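Local coordinates for protein potential RNA-dependent RNA polymerase (Human picobirnavirus, PDB 5I62) that synthesises RNA on an RNA template from ribonucleoside triphosphates, probably for both transcription and genome replication of this double-stranded RNA virus, at residues F265-A277 and M320-V334. Sequence-based numbering, arbitrary orientation.
Sequences FDQHFNPTCQSVA and MGSGSGGTNADETLV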
# COMPACT_ATOMS: atom_id res chain seq x y z
N PHE A 265 10.02 4.26 -4.23
CA PHE A 265 10.37 4.68 -2.88
C PHE A 265 10.95 3.53 -2.07
O PHE A 265 12.00 3.68 -1.44
CB PHE A 265 9.13 5.25 -2.18
CG PHE A 265 9.41 5.92 -0.86
CD1 PHE A 265 10.45 6.81 -0.72
CD2 PHE A 265 8.62 5.65 0.24
CE1 PHE A 265 10.70 7.44 0.51
CE2 PHE A 265 8.86 6.28 1.45
CZ PHE A 265 9.90 7.16 1.59
N ASP A 266 10.25 2.38 -2.06
CA ASP A 266 10.73 1.22 -1.31
C ASP A 266 12.17 0.90 -1.69
O ASP A 266 13.02 0.65 -0.82
CB ASP A 266 9.84 0.00 -1.59
CG ASP A 266 8.41 0.17 -1.09
OD1 ASP A 266 8.08 1.22 -0.49
OD2 ASP A 266 7.60 -0.76 -1.30
N GLN A 267 12.44 0.87 -3.00
CA GLN A 267 13.75 0.47 -3.50
C GLN A 267 14.84 1.43 -3.04
O GLN A 267 15.99 1.01 -2.85
CB GLN A 267 13.72 0.39 -5.02
CG GLN A 267 12.80 -0.69 -5.64
CD GLN A 267 11.35 -0.25 -5.80
OE1 GLN A 267 10.84 0.57 -5.05
NE2 GLN A 267 10.69 -0.81 -6.82
N HIS A 268 14.51 2.70 -2.86
CA HIS A 268 15.49 3.71 -2.49
C HIS A 268 15.58 3.92 -0.99
O HIS A 268 16.30 4.82 -0.54
CB HIS A 268 15.16 5.05 -3.16
CG HIS A 268 15.41 5.08 -4.63
ND1 HIS A 268 14.51 4.60 -5.55
CD2 HIS A 268 16.45 5.57 -5.35
CE1 HIS A 268 14.99 4.76 -6.77
NE2 HIS A 268 16.17 5.35 -6.68
N PHE A 269 14.84 3.14 -0.19
CA PHE A 269 14.80 3.36 1.26
C PHE A 269 16.09 2.81 1.84
O PHE A 269 16.17 1.69 2.34
CB PHE A 269 13.55 2.73 1.86
CG PHE A 269 13.11 3.36 3.15
CD1 PHE A 269 12.39 4.55 3.15
CD2 PHE A 269 13.42 2.77 4.35
CE1 PHE A 269 11.99 5.14 4.34
CE2 PHE A 269 13.04 3.36 5.56
CZ PHE A 269 12.31 4.53 5.56
N ASN A 270 17.13 3.65 1.80
CA ASN A 270 18.52 3.25 1.94
C ASN A 270 18.94 3.28 3.42
O ASN A 270 18.15 3.62 4.29
CB ASN A 270 19.36 4.18 1.07
CG ASN A 270 19.16 5.65 1.44
OD1 ASN A 270 19.15 6.01 2.62
ND2 ASN A 270 18.98 6.49 0.43
N PRO A 271 20.19 2.93 3.73
CA PRO A 271 20.60 2.87 5.15
C PRO A 271 20.53 4.21 5.86
O PRO A 271 20.42 4.23 7.09
CB PRO A 271 22.04 2.35 5.08
CG PRO A 271 22.06 1.48 3.83
CD PRO A 271 21.20 2.27 2.86
N THR A 272 20.59 5.33 5.14
CA THR A 272 20.41 6.61 5.79
C THR A 272 18.96 6.76 6.26
O THR A 272 18.71 7.09 7.43
CB THR A 272 20.81 7.74 4.84
OG1 THR A 272 22.18 7.57 4.47
CG2 THR A 272 20.65 9.09 5.51
N CYS A 273 18.01 6.46 5.38
CA CYS A 273 16.60 6.46 5.76
C CYS A 273 16.33 5.46 6.88
O CYS A 273 15.59 5.76 7.82
CB CYS A 273 15.71 6.13 4.57
SG CYS A 273 15.77 7.35 3.26
N GLN A 274 16.92 4.27 6.78
CA GLN A 274 16.70 3.24 7.79
C GLN A 274 17.14 3.71 9.17
O GLN A 274 16.48 3.45 10.18
CB GLN A 274 17.44 1.96 7.39
CG GLN A 274 16.94 1.29 6.11
CD GLN A 274 18.01 0.37 5.48
OE1 GLN A 274 18.81 -0.25 6.19
NE2 GLN A 274 18.02 0.29 4.14
N SER A 275 18.28 4.42 9.24
CA SER A 275 18.76 4.83 10.55
C SER A 275 17.85 5.88 11.17
O SER A 275 17.78 5.98 12.40
CB SER A 275 20.19 5.35 10.47
OG SER A 275 20.21 6.53 9.70
N VAL A 276 17.14 6.66 10.35
CA VAL A 276 16.17 7.62 10.88
C VAL A 276 14.96 6.89 11.44
O VAL A 276 14.47 7.21 12.53
CB VAL A 276 15.74 8.64 9.81
CG1 VAL A 276 14.64 9.55 10.37
CG2 VAL A 276 16.92 9.46 9.34
N ALA A 277 14.44 5.91 10.69
CA ALA A 277 13.37 5.06 11.22
C ALA A 277 13.78 4.45 12.55
O ALA A 277 12.99 4.42 13.50
CB ALA A 277 13.01 3.96 10.22
N MET A 320 13.58 -1.25 1.21
CA MET A 320 12.47 -1.80 1.97
C MET A 320 11.91 -3.03 1.28
O MET A 320 11.44 -2.96 0.15
CB MET A 320 11.36 -0.76 2.13
CG MET A 320 10.10 -1.34 2.71
SD MET A 320 10.34 -1.89 4.41
CE MET A 320 10.32 -0.28 5.24
N GLY A 321 11.94 -4.16 1.99
CA GLY A 321 11.29 -5.36 1.46
C GLY A 321 9.79 -5.16 1.48
O GLY A 321 9.16 -5.33 2.52
N SER A 322 9.23 -4.75 0.34
CA SER A 322 7.81 -4.42 0.22
C SER A 322 6.95 -5.61 0.62
O SER A 322 6.75 -6.52 -0.20
CB SER A 322 7.49 -4.00 -1.22
OG SER A 322 8.56 -3.26 -1.80
N GLY A 323 6.44 -5.62 1.86
CA GLY A 323 5.84 -6.83 2.43
C GLY A 323 6.20 -7.08 3.89
O GLY A 323 5.58 -7.92 4.56
N SER A 324 7.23 -6.38 4.38
CA SER A 324 7.54 -6.36 5.81
C SER A 324 6.34 -5.92 6.63
O SER A 324 5.48 -5.16 6.17
CB SER A 324 8.69 -5.39 6.08
OG SER A 324 8.85 -5.20 7.48
N GLY A 325 6.29 -6.36 7.90
CA GLY A 325 5.29 -5.85 8.81
C GLY A 325 5.47 -4.37 9.13
O GLY A 325 4.54 -3.71 9.61
N GLY A 326 6.66 -3.82 8.88
CA GLY A 326 6.86 -2.41 9.08
C GLY A 326 7.04 -1.62 7.79
O GLY A 326 7.56 -0.50 7.83
N THR A 327 6.63 -2.19 6.65
CA THR A 327 6.79 -1.49 5.38
C THR A 327 6.20 -0.10 5.45
O THR A 327 6.87 0.90 5.13
CB THR A 327 6.12 -2.25 4.23
OG1 THR A 327 6.74 -3.53 4.04
CG2 THR A 327 6.22 -1.44 2.93
N ASN A 328 4.95 -0.01 5.88
CA ASN A 328 4.30 1.29 5.90
C ASN A 328 4.78 2.13 7.08
O ASN A 328 4.96 3.35 6.94
CB ASN A 328 2.79 1.10 5.93
CG ASN A 328 2.05 2.36 5.63
OD1 ASN A 328 1.68 3.11 6.54
ND2 ASN A 328 1.86 2.65 4.34
N ALA A 329 5.02 1.50 8.23
CA ALA A 329 5.37 2.26 9.43
C ALA A 329 6.70 2.98 9.27
O ALA A 329 6.80 4.20 9.48
CB ALA A 329 5.40 1.34 10.65
N ASP A 330 7.76 2.23 8.91
CA ASP A 330 9.09 2.83 8.78
C ASP A 330 9.07 3.98 7.79
O ASP A 330 9.65 5.05 8.03
CB ASP A 330 10.12 1.79 8.32
CG ASP A 330 10.57 0.84 9.42
OD1 ASP A 330 9.94 0.81 10.50
OD2 ASP A 330 11.57 0.12 9.20
N GLU A 331 8.42 3.76 6.64
CA GLU A 331 8.40 4.74 5.58
C GLU A 331 7.61 5.98 5.98
O GLU A 331 8.04 7.10 5.71
CB GLU A 331 7.80 4.12 4.32
CG GLU A 331 8.70 3.09 3.70
CD GLU A 331 8.20 2.62 2.36
OE1 GLU A 331 7.03 2.90 2.02
OE2 GLU A 331 9.00 1.98 1.64
N THR A 332 6.46 5.79 6.63
CA THR A 332 5.61 6.92 7.02
C THR A 332 6.30 7.79 8.06
O THR A 332 6.24 9.03 8.00
CB THR A 332 4.27 6.40 7.54
OG1 THR A 332 3.62 5.67 6.49
CG2 THR A 332 3.37 7.54 7.99
N LEU A 333 6.94 7.16 9.04
CA LEU A 333 7.68 7.90 10.06
C LEU A 333 8.79 8.74 9.42
O LEU A 333 8.95 9.93 9.74
CB LEU A 333 8.27 6.93 11.07
CG LEU A 333 7.34 6.21 12.04
CD1 LEU A 333 8.18 5.23 12.86
CD2 LEU A 333 6.64 7.21 12.95
N VAL A 334 9.56 8.14 8.51
CA VAL A 334 10.66 8.86 7.89
C VAL A 334 10.15 9.92 6.92
O VAL A 334 10.71 11.01 6.82
CB VAL A 334 11.63 7.88 7.20
CG1 VAL A 334 12.70 8.66 6.38
CG2 VAL A 334 12.31 6.99 8.24
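F269 is the bump on which this contact turns: its ring wedges between the start of helix 271-277 and residues 330-334 of helix 327-334, the two axes crossing almost perpendicularly (92°), 9.1 Å apart at the closest. CG stands anti to the backbone N (chi1 -155°), sending the ring across to the second helix. E331 CG lies over one face, near the rim, in a CH-pi contact 4.2 Å from the centroid of the F269 ring; C273 CB, from F269's own segment, sits over the centre of the opposite face. The answering knob is V334. V334 CG2 meets the edge of the F269 ring at CZ (3.6 Å) and sinks into a hollow made by C273 O, V276 CG1 and A277, pressing to 3.4 Å from A277 N. A277 CB also rests 4.0 Å from D330 CG. E331 slides past the F265 ring in the opposite direction, its CG between F265 CE2 and F269 CE1 and its CB against F265 CE2. Extended beyond CG, E331 carries its carboxylate to D266, with E331 OE2 2.4 Å from D266 OD1 and the two carboxylate planes 50° apart. D266 OD2 accepts from S322 OG (2.7 Å) on its anti side, and M320 N donates to D266 O (2.8 Å), while M320 CB packs against F269 CB. By sequence and topology this is polymerase motif A, following strand 257-261, meeting motif B, a glycine-rich loop leading into a helix. D266 is probably the second motif A aspartate, near the ribose of the incoming nucleotide in relatives. Helix 89-97 borders the polar end through Y95, which hydrogen-bonds S322. D330 hydrogen-bonds Y218 and forms a salt bridge with K301, L333 meets L280 and L281 farther along helix 271-284, and N328 and T332 lie on L357 of strand 355-357.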